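Local coordinates for glycosyl hydrolases family 2, sugar binding domain protein (Bacteroides uniformis str. 3978 T3 ii, PDB 6D1P) that probably hydrolyses O-glycosidic bonds as a family 2 glycoside hydrolase, a beta-glucuronidase of a human gut bacterium, at residues E321-R326 against G380-E385; A358-L363 against V420-L425. All coordinates share one frame; numbering follows the deposited sequence.

Contact 1 of 2, residues E321-R326 against G380-E385; sequences ERLLLR and GLLVWE
Leu-323 makes the first contact, reaching Leu-382 with one branch. Leu-323 CD2 lies 4.5 Å from Leu-382 CD1, a loose methyl contact. The CB of Leu-323 points toward 380-385. Leu-323 sits where strand 321-329 is interrupted, and its backbone is hydrogen-bonded to Phe-316 of the neighbouring strand 316-318. Leu-325 comes next and packs more closely. Leu-325 CD2 is 3.8 Å from the same CD1 of Leu-382, so a single methyl of Leu-382 meets both leucines. Leu-325 has CG anti to its carbonyl carbon (chi1 -61°). With CD1 extending the chain (chi2 170°), the side branch CD2 is the one that meets Leu-382. The side chains of Leu-325 and Leu-382 cross at about a right angle. Arg-326 then turns to other partners: its backbone N is hydrogen-bonded to Asn-359 OD1, and its side chain forms a cation-pi contact with Trp-617. No hydrogen bond joins the two segments. Phe-360 touches both Leu-325 and Leu-382, and Ile-421 and Trp-276 also pack on Leu-382. This is apolar packing between two parallel barrel strands separated by strand 360-362, part of the filling of a TIM barrel near the N-terminal ends of its strands.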
loop_
_atom_site.group_PDB
_atom_site.type_symbol
_atom_site.label_atom_id
_atom_site.label_comp_id
_atom_site.label_asym_id
_atom_site.label_seq_id
_atom_site.Cartn_x
_atom_site.Cartn_y
_atom_site.Cartn_z
ATOM N N GLU A 321 -33.076 43.308 1.868
ATOM C CA GLU A 321 -33.709 42.785 3.068
ATOM C C GLU A 321 -32.701 42.002 3.910
ATOM O O GLU A 321 -31.884 41.232 3.382
ATOM C CB GLU A 321 -34.910 41.908 2.703
ATOM C CG GLU A 321 -36.263 42.586 2.808
ATOM C CD GLU A 321 -37.382 41.578 3.104
ATOM O OE1 GLU A 321 -37.193 40.368 2.824
ATOM O OE2 GLU A 321 -38.439 41.990 3.636
ATOM N N ARG A 322 -32.752 42.210 5.223
ATOM C CA ARG A 322 -31.927 41.422 6.121
ATOM C C ARG A 322 -32.270 39.947 5.950
ATOM O O ARG A 322 -33.447 39.573 5.893
ATOM C CB ARG A 322 -32.152 41.853 7.567
ATOM C CG ARG A 322 -31.264 41.139 8.571
ATOM C CD ARG A 322 -31.900 39.851 9.107
ATOM N NE ARG A 322 -30.990 39.123 9.986
ATOM C CZ ARG A 322 -31.262 38.798 11.242
ATOM N NH1 ARG A 322 -32.431 39.129 11.761
ATOM N NH2 ARG A 322 -30.375 38.137 11.976
ATOM N N LEU A 323 -31.236 39.109 5.861
ATOM C CA LEU A 323 -31.412 37.678 5.622
ATOM C C LEU A 323 -30.448 36.924 6.523
ATOM O O LEU A 323 -29.228 37.080 6.404
ATOM C CB LEU A 323 -31.177 37.327 4.150
ATOM C CG LEU A 323 -31.209 35.845 3.762
ATOM C CD1 LEU A 323 -32.596 35.228 4.035
ATOM C CD2 LEU A 323 -30.803 35.662 2.302
ATOM N N LEU A 324 -30.995 36.150 7.449
ATOM C CA LEU A 324 -30.180 35.333 8.326
ATOM C C LEU A 324 -29.656 34.137 7.532
ATOM O O LEU A 324 -30.431 33.291 7.089
ATOM C CB LEU A 324 -30.980 34.895 9.544
ATOM C CG LEU A 324 -29.965 34.442 10.598
ATOM C CD1 LEU A 324 -30.395 34.892 11.976
ATOM C CD2 LEU A 324 -29.762 32.933 10.556
ATOM N N LEU A 325 -28.343 34.080 7.341
ATOM C CA LEU A 325 -27.736 32.993 6.586
ATOM C C LEU A 325 -27.891 31.681 7.351
ATOM O O LEU A 325 -27.486 31.569 8.514
ATOM C CB LEU A 325 -26.265 33.306 6.300
ATOM C CG LEU A 325 -26.131 34.588 5.468
ATOM C CD1 LEU A 325 -24.685 35.032 5.388
ATOM C CD2 LEU A 325 -26.708 34.423 4.072
ATOM N N ARG A 326 -28.519 30.707 6.715
ATOM C CA ARG A 326 -28.723 29.391 7.312
ATOM C C ARG A 326 -27.749 28.468 6.581
ATOM O O ARG A 326 -28.037 27.961 5.494
ATOM C CB ARG A 326 -30.185 28.962 7.198
ATOM C CG ARG A 326 -31.182 30.101 7.567
ATOM C CD ARG A 326 -32.691 29.679 7.551
ATOM N NE ARG A 326 -33.171 29.103 6.274
ATOM C CZ ARG A 326 -33.749 29.778 5.265
ATOM N NH1 ARG A 326 -33.940 31.098 5.336
ATOM N NH2 ARG A 326 -34.132 29.124 4.163
ATOM N N GLY A 380 -30.359 27.521 -5.346
ATOM C CA GLY A 380 -30.492 28.653 -4.459
ATOM C C GLY A 380 -29.737 28.468 -3.166
ATOM O O GLY A 380 -30.334 28.294 -2.098
ATOM N N LEU A 381 -28.408 28.508 -3.260
ATOM C CA LEU A 381 -27.537 28.406 -2.098
ATOM C C LEU A 381 -26.433 29.427 -2.259
ATOM O O LEU A 381 -25.687 29.382 -3.243
ATOM C CB LEU A 381 -26.937 27.000 -1.962
ATOM C CG LEU A 381 -27.912 25.873 -1.632
ATOM C CD1 LEU A 381 -27.170 24.526 -1.542
ATOM C CD2 LEU A 381 -28.660 26.156 -0.336
ATOM N N LEU A 382 -26.333 30.344 -1.303
ATOM C CA LEU A 382 -25.196 31.245 -1.277
ATOM C C LEU A 382 -23.937 30.464 -0.891
ATOM O O LEU A 382 -24.013 29.429 -0.218
ATOM C CB LEU A 382 -25.463 32.399 -0.309
ATOM C CG LEU A 382 -26.465 33.430 -0.838
ATOM C CD1 LEU A 382 -27.059 34.224 0.290
ATOM C CD2 LEU A 382 -25.790 34.347 -1.834
ATOM N N VAL A 383 -22.771 30.974 -1.311
ATOM C CA VAL A 383 -21.522 30.216 -1.263
ATOM C C VAL A 383 -20.387 31.036 -0.659
ATOM O O VAL A 383 -20.186 32.205 -1.024
ATOM C CB VAL A 383 -21.104 29.722 -2.658
ATOM C CG1 VAL A 383 -19.734 29.068 -2.582
ATOM C CG2 VAL A 383 -22.156 28.762 -3.220
ATOM N N TRP A 384 -19.648 30.399 0.263
ATOM C CA TRP A 384 -18.325 30.798 0.732
ATOM C C TRP A 384 -17.365 29.724 0.231
ATOM O O TRP A 384 -17.503 28.551 0.586
ATOM C CB TRP A 384 -18.321 30.916 2.268
ATOM C CG TRP A 384 -16.971 30.968 3.053
ATOM C CD1 TRP A 384 -15.744 30.532 2.632
ATOM C CD2 TRP A 384 -16.770 31.453 4.404
ATOM N NE1 TRP A 384 -14.799 30.725 3.616
ATOM C CE2 TRP A 384 -15.399 31.283 4.713
ATOM C CE3 TRP A 384 -17.612 32.014 5.372
ATOM C CZ2 TRP A 384 -14.852 31.658 5.953
ATOM C CZ3 TRP A 384 -17.080 32.364 6.597
ATOM C CH2 TRP A 384 -15.707 32.196 6.880
ATOM N N GLU A 385 -16.415 30.108 -0.611
ATOM C CA GLU A 385 -15.415 29.175 -1.114
ATOM C C GLU A 385 -14.037 29.750 -0.813
ATOM O O GLU A 385 -13.804 30.944 -1.039
ATOM C CB GLU A 385 -15.600 28.940 -2.621
ATOM C CG GLU A 385 -15.097 27.593 -3.122
ATOM C CD GLU A 385 -15.211 27.440 -4.637
ATOM O OE1 GLU A 385 -15.223 26.284 -5.125
ATOM O OE2 GLU A 385 -15.279 28.477 -5.350
#

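Contact 2 of 2, residues A358-L363 against V420-L425; sequences ANFIRL and VILWGL
A chi1 of -172° swings the Phe-360 ring away from its own amide nitrogen, over to Ile-421 and Leu-422. Ile-421 answers with CG1 tucked between its own N and carbonyl carbon (chi1 56°), and an extended second torsion carries CD1 out to the ring. There Ile-421 CD1 lies 4.2 Å from Phe-360 CE1 and approaches the ring obliquely. Leu-422 comes to the neighbouring ring atom. Leu-422 CD1 is 4.3 Å from Phe-360 CZ, at the edge of the ring and near its plane. Two methyls of adjacent residues thus meet one end of the ring. The break in strand geometry at Ile-421 (psi -16°) is consistent with two consecutive CB atoms pointing toward 358-363. Strand 420-432 is indeed interrupted by a bulge or short loop. All three residues are buried. No hydrogen bond crosses between the segments. The packing is apolar and not tight.

Two residues on from Phe-360, Arg-362 makes salt bridges with Glu-386 and Glu-512.

The arrangement joins two parallel barrel strands separated by strand 382-386. An inward phenylalanine meets aliphatic side chains, while Ile-361 packs on helix 370-379 and Trp-423 on helix 397-414. This division between a central core and a helical outer layer is characteristic of the TIM barrel, the catalytic domain fold of family 2 glycoside hydrolases.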
loop_
_atom_site.group_PDB
_atom_site.type_symbol
_atom_site.label_atom_id
_atom_site.label_comp_id
_atom_site.label_asym_id
_atom_site.label_seq_id
_atom_site.Cartn_x
_atom_site.Cartn_y
_atom_site.Cartn_z
ATOM N N ALA A 358 -31.459 24.927 4.276
ATOM C CA ALA A 358 -30.283 25.777 4.212
ATOM C C ALA A 358 -30.391 26.732 3.041
ATOM O O ALA A 358 -31.029 26.441 2.033
ATOM C CB ALA A 358 -29.004 24.937 4.060
ATOM N N ASN A 359 -29.742 27.885 3.174
ATOM C CA ASN A 359 -29.624 28.809 2.056
ATOM C C ASN A 359 -28.177 29.204 1.802
ATOM O O ASN A 359 -27.924 30.070 0.962
ATOM C CB ASN A 359 -30.502 30.063 2.269
ATOM C CG ASN A 359 -30.142 30.859 3.537
ATOM O OD1 ASN A 359 -29.082 30.682 4.144
ATOM N ND2 ASN A 359 -31.037 31.766 3.925
ATOM N N PHE A 360 -27.225 28.548 2.462
ATOM C CA PHE A 360 -25.857 29.023 2.516
ATOM C C PHE A 360 -24.944 27.826 2.746
ATOM O O PHE A 360 -25.280 26.926 3.518
ATOM C CB PHE A 360 -25.723 30.059 3.644
ATOM C CG PHE A 360 -24.394 30.766 3.688
ATOM C CD1 PHE A 360 -23.742 31.131 2.524
ATOM C CD2 PHE A 360 -23.819 31.099 4.905
ATOM C CE1 PHE A 360 -22.523 31.803 2.566
ATOM C CE2 PHE A 360 -22.605 31.769 4.956
ATOM C CZ PHE A 360 -21.952 32.116 3.786
ATOM N N ILE A 361 -23.794 27.811 2.083
ATOM C CA ILE A 361 -22.870 26.705 2.276
ATOM C C ILE A 361 -21.440 27.202 2.096
ATOM O O ILE A 361 -21.146 28.000 1.196
ATOM C CB ILE A 361 -23.203 25.539 1.322
ATOM C CG1 ILE A 361 -22.312 24.322 1.624
ATOM C CG2 ILE A 361 -23.114 25.989 -0.145
ATOM C CD1 ILE A 361 -22.774 23.048 0.904
ATOM N N ARG A 362 -20.563 26.739 2.983
ATOM C CA ARG A 362 -19.121 26.870 2.833
ATOM C C ARG A 362 -18.570 25.539 2.331
ATOM O O ARG A 362 -18.802 24.498 2.948
ATOM C CB ARG A 362 -18.473 27.272 4.162
ATOM C CG ARG A 362 -16.942 27.370 4.162
ATOM C CD ARG A 362 -16.481 28.023 5.468
ATOM N NE ARG A 362 -15.045 27.906 5.754
ATOM C CZ ARG A 362 -14.543 27.296 6.826
ATOM N NH1 ARG A 362 -15.345 26.698 7.710
ATOM N NH2 ARG A 362 -13.234 27.280 7.013
ATOM N N LEU A 363 -17.838 25.581 1.219
ATOM C CA LEU A 363 -17.481 24.379 0.460
ATOM C C LEU A 363 -16.179 23.752 0.974
ATOM O O LEU A 363 -15.197 23.605 0.246
ATOM C CB LEU A 363 -17.374 24.721 -1.023
ATOM C CG LEU A 363 -18.651 25.276 -1.672
ATOM C CD1 LEU A 363 -18.414 25.603 -3.138
ATOM C CD2 LEU A 363 -19.810 24.290 -1.522
ATOM N N VAL A 420 -21.886 32.864 -5.247
ATOM C CA VAL A 420 -20.669 33.094 -4.475
ATOM C C VAL A 420 -20.633 34.531 -3.978
ATOM O O VAL A 420 -20.628 35.476 -4.774
ATOM C CB VAL A 420 -19.415 32.786 -5.305
ATOM C CG1 VAL A 420 -18.185 33.245 -4.551
ATOM C CG2 VAL A 420 -19.341 31.279 -5.624
ATOM N N ILE A 421 -20.561 34.694 -2.663
ATOM C CA ILE A 421 -20.401 36.013 -2.072
ATOM C C ILE A 421 -19.118 36.154 -1.263
ATOM O O ILE A 421 -18.706 37.290 -0.982
ATOM C CB ILE A 421 -21.622 36.373 -1.204
ATOM C CG1 ILE A 421 -21.847 35.303 -0.153
ATOM C CG2 ILE A 421 -22.851 36.479 -2.055
ATOM C CD1 ILE A 421 -22.837 35.678 0.866
ATOM N N LEU A 422 -18.449 35.066 -0.883
ATOM C CA LEU A 422 -17.269 35.164 -0.043
ATOM C C LEU A 422 -16.147 34.318 -0.615
ATOM O O LEU A 422 -16.335 33.125 -0.863
ATOM C CB LEU A 422 -17.567 34.735 1.395
ATOM C CG LEU A 422 -18.418 35.715 2.204
ATOM C CD1 LEU A 422 -18.895 35.079 3.491
ATOM C CD2 LEU A 422 -17.673 37.022 2.484
ATOM N N TRP A 423 -14.996 34.954 -0.845
ATOM C CA TRP A 423 -13.740 34.256 -1.085
ATOM C C TRP A 423 -13.004 34.125 0.241
ATOM O O TRP A 423 -12.649 35.139 0.855
ATOM C CB TRP A 423 -12.862 35.005 -2.081
ATOM C CG TRP A 423 -13.451 35.278 -3.433
ATOM C CD1 TRP A 423 -13.518 36.488 -4.060
ATOM C CD2 TRP A 423 -14.022 34.325 -4.341
ATOM N NE1 TRP A 423 -14.101 36.348 -5.297
ATOM C CE2 TRP A 423 -14.415 35.031 -5.495
ATOM C CE3 TRP A 423 -14.233 32.943 -4.293
ATOM C CZ2 TRP A 423 -15.026 34.404 -6.583
ATOM C CZ3 TRP A 423 -14.823 32.320 -5.375
ATOM C CH2 TRP A 423 -15.210 33.045 -6.506
ATOM N N GLY A 424 -12.775 32.893 0.687
ATOM C CA GLY A 424 -11.986 32.657 1.892
ATOM C C GLY A 424 -10.500 32.532 1.579
ATOM O O GLY A 424 -10.111 31.946 0.577
ATOM N N LEU A 425 -9.670 33.103 2.456
ATOM C CA LEU A 425 -8.222 33.098 2.229
ATOM C C LEU A 425 -7.476 32.036 3.024
ATOM O O LEU A 425 -6.324 31.743 2.698
ATOM C CB LEU A 425 -7.623 34.471 2.546
ATOM C CG LEU A 425 -8.371 35.654 1.917
ATOM C CD1 LEU A 425 -7.819 36.976 2.453
ATOM C CD2 LEU A 425 -8.317 35.615 0.389
#

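The centres of contacts 1 and 2 are about 8 Å apart, and all four segments belong to the TIM barrel domain. Along the chain they alternate: 321-326, 358-363, 380-385, 420-425. The sheet keeps this order, with strands 321-329, 360-362, 382-386 and 420-432 as successive parallel neighbours. Each contact therefore skips one strand, and the skipped strand belongs to the other contact. Helices 343-356, 370-379 and 397-414 fall between the successive strands, so that each step from one strand to the next is a beta-alpha-beta crossover. The backbone joins the contacts directly, with Leu-382 N 2.8 Å from Asn-359 O in a probable hydrogen bond. Together they form one continuous patch of the barrel's interior.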